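Local coordinates for protein proline dehydrogenase (Deinococcus radiodurans, PDB 4H6Q) that oxidises L-proline to delta-1-pyrroline-5-carboxylate with an FAD cofactor, passing the electrons to a quinone in the first step of proline breakdown to glutamate, at residues Leu171-Ser174 with Leu175-Ala179. Sequence-based numbering, arbitrary orientation.
Sequences LYRS and LGDRA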
ATOM      1  N   LEU A 171      -6.332  11.700  -9.462  1.00 14.51           N
ATOM      2  CA  LEU A 171      -7.502  11.399 -10.327  1.00 14.29           C
ATOM      3  C   LEU A 171      -8.691  12.308 -10.024  1.00 15.63           C
ATOM      4  O   LEU A 171      -9.066  12.486  -8.858  1.00 15.67           O
ATOM      5  CB  LEU A 171      -7.962   9.946 -10.169  1.00 13.70           C
ATOM      6  CG  LEU A 171      -6.988   8.826 -10.540  1.00 13.13           C
ATOM      7  CD1 LEU A 171      -7.718   7.468 -10.543  1.00 15.94           C
ATOM      8  CD2 LEU A 171      -6.322   9.051 -11.881  1.00 14.45           C
ATOM      9  N   TYR A 172      -9.327  12.836 -11.069  1.00 16.31           N
ATOM     10  CA  TYR A 172     -10.531  13.623 -10.889  1.00 16.80           C
ATOM     11  C   TYR A 172     -11.636  12.873 -10.175  1.00 18.06           C
ATOM     12  O   TYR A 172     -12.435  13.507  -9.482  1.00 18.69           O
ATOM     13  CB  TYR A 172     -11.085  14.065 -12.253  1.00 17.43           C
ATOM     14  CG  TYR A 172     -10.103  14.800 -13.128  1.00 20.32           C
ATOM     15  CD1 TYR A 172      -9.558  16.024 -12.744  1.00 21.14           C
ATOM     16  CD2 TYR A 172      -9.786  14.315 -14.389  1.00 22.66           C
ATOM     17  CE1 TYR A 172      -8.680  16.717 -13.599  1.00 22.20           C
ATOM     18  CE2 TYR A 172      -8.916  14.992 -15.225  1.00 24.08           C
ATOM     19  CZ  TYR A 172      -8.375  16.199 -14.831  1.00 22.50           C
ATOM     20  OH  TYR A 172      -7.502  16.877 -15.681  1.00 24.68           O
ATOM     21  N   ARG A 173     -11.688  11.545 -10.340  1.00 16.23           N
ATOM     22  CA  ARG A 173     -12.816  10.747  -9.810  1.00 16.03           C
ATOM     23  C   ARG A 173     -12.699  10.441  -8.309  1.00 14.84           C
ATOM     24  O   ARG A 173     -13.664   9.947  -7.693  1.00 16.30           O
ATOM     25  CB  ARG A 173     -12.912   9.414 -10.546  1.00 15.67           C
ATOM     26  CG  ARG A 173     -11.608   8.558 -10.485  1.00 15.21           C
ATOM     27  CD  ARG A 173     -11.835   7.169 -11.109  1.00 16.45           C
ATOM     28  NE  ARG A 173     -12.894   6.441 -10.393  1.00 15.31           N
ATOM     29  CZ  ARG A 173     -13.554   5.399 -10.888  1.00 17.32           C
ATOM     30  NH1 ARG A 173     -13.279   4.931 -12.115  1.00 18.51           N
ATOM     31  NH2 ARG A 173     -14.506   4.827 -10.168  1.00 17.88           N
ATOM     32  N   SER A 174     -11.523  10.680  -7.724  1.00 14.61           N
ATOM     33  CA  SER A 174     -11.241  10.135  -6.395  1.00 14.73           C
ATOM     34  C   SER A 174     -12.122  10.688  -5.249  1.00 15.50           C
ATOM     35  O   SER A 174     -12.523   9.922  -4.363  1.00 14.08           O
ATOM     36  CB  SER A 174      -9.758  10.287  -6.043  1.00 14.35           C
ATOM     37  OG  SER A 174      -9.001   9.423  -6.883  1.00 14.04           O
ATOM     38  N   LEU A 175     -12.415  11.994  -5.242  1.00 14.88           N
ATOM     39  CA  LEU A 175     -13.261  12.532  -4.181  1.00 15.29           C
ATOM     40  C   LEU A 175     -14.649  11.883  -4.183  1.00 14.83           C
ATOM     41  O   LEU A 175     -15.200  11.564  -3.117  1.00 15.57           O
ATOM     42  CB  LEU A 175     -13.390  14.059  -4.272  1.00 17.58           C
ATOM     43  CG  LEU A 175     -12.244  14.857  -3.634  1.00 22.35           C
ATOM     44  CD1 LEU A 175     -12.564  16.325  -3.787  1.00 24.76           C
ATOM     45  CD2 LEU A 175     -12.015  14.560  -2.153  1.00 22.08           C
ATOM     46  N   GLY A 176     -15.237  11.720  -5.372  1.00 14.90           N
ATOM     47  CA  GLY A 176     -16.532  11.074  -5.488  1.00 16.10           C
ATOM     48  C   GLY A 176     -16.455   9.605  -5.060  1.00 14.62           C
ATOM     49  O   GLY A 176     -17.368   9.093  -4.366  1.00 16.91           O
ATOM     50  N   ASP A 177     -15.364   8.925  -5.424  1.00 13.96           N
ATOM     51  CA  ASP A 177     -15.188   7.533  -5.001  1.00 13.68           C
ATOM     52  C   ASP A 177     -15.131   7.453  -3.466  1.00 13.56           C
ATOM     53  O   ASP A 177     -15.746   6.569  -2.865  1.00 15.17           O
ATOM     54  CB  ASP A 177     -13.877   6.958  -5.535  1.00 13.80           C
ATOM     55  CG  ASP A 177     -13.905   6.703  -7.032  1.00 15.60           C
ATOM     56  OD1 ASP A 177     -14.988   6.412  -7.601  1.00 16.65           O
ATOM     57  OD2 ASP A 177     -12.820   6.748  -7.629  1.00 14.95           O
ATOM     58  N   ARG A 178     -14.427   8.397  -2.831  1.00 13.47           N
ATOM     59  CA  ARG A 178     -14.276   8.346  -1.396  1.00 12.71           C
ATOM     60  C   ARG A 178     -15.632   8.505  -0.715  1.00 13.52           C
ATOM     61  O   ARG A 178     -15.990   7.752   0.196  1.00 13.91           O
ATOM     62  CB  ARG A 178     -13.318   9.437  -0.920  1.00 13.63           C
ATOM     63  CG  ARG A 178     -12.854   9.206   0.544  1.00 13.03           C
ATOM     64  CD  ARG A 178     -12.609  10.573   1.319  1.00 14.51           C
ATOM     65  NE  ARG A 178     -13.928  11.229   1.447  1.00 14.56           N
ATOM     66  CZ  ARG A 178     -14.910  10.847   2.255  1.00 15.62           C
ATOM     67  NH1 ARG A 178     -14.710   9.873   3.157  1.00 15.20           N
ATOM     68  NH2 ARG A 178     -16.094  11.452   2.162  1.00 17.81           N
ATOM     69  N   ALA A 179     -16.397   9.474  -1.189  1.00 14.04           N
ATOM     70  CA  ALA A 179     -17.733   9.665  -0.642  1.00 15.47           C
ATOM     71  C   ALA A 179     -18.630   8.455  -0.864  1.00 15.18           C
ATOM     72  O   ALA A 179     -19.431   8.118   0.026  1.00 17.17           O
ATOM     73  CB  ALA A 179     -18.380  10.934  -1.266  1.00 17.88           C
TER
HETATM   74  O   HOH W   1     -10.846  13.845  -6.927  1.00 18.68           O
HETATM   75  O   HOH W   2     -14.590  13.157  -7.795  1.00 19.77           O
HETATM   76  O   HOH W   3     -10.047   6.904  -7.731  1.00 15.05           O
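The flank of the Arg173 guanidinium, its NE and NH2, pairs with both oxygens of Asp177 in a bidentate salt bridge. Arg173 NE donates to the syn lone pair of Asp177 OD2 at 2.8 Å. Arg173 NH2 donates to Asp177 OD1 at 3.1 Å, close to straight (N-H...O 164°). The two planes are nevertheless 39° apart, a twisted pairing in which OD1 lies close to the guanidinium plane and OD2 is tilted from it. With CG set between its backbone N and carbonyl carbon (chi1 57°) and the chain bent at chi3, the arginine brings its edge back to the carboxylate. The same two residues are joined through the main chain, Asp177 N donating to Arg173 O at 3.0 Å. Water 3 donates to Asp177 OD2 and to Ser174 OG, while Ser174 OG is also bonded to Gln168 O and so tied to strand 163-168. Were Arg173 shortened to an alanine, the carboxylate of Asp177 would probably lose its cationic mate, and Asp145 on helix 144-158 its salt bridge to NH2. Two separate waters bridge the turn to the helix start: water 1 links Leu171 O to Leu175 N, and water 2 links Tyr172 O to Gly176 N. A type I turn, Leu171 to Ser174, ends the loop after strand 163-168 and leads into helix 174-180, with an i to i+4 salt bridge from the loop to the helix's first turn: a strand-to-helix connection of the beta8-alpha8 barrel.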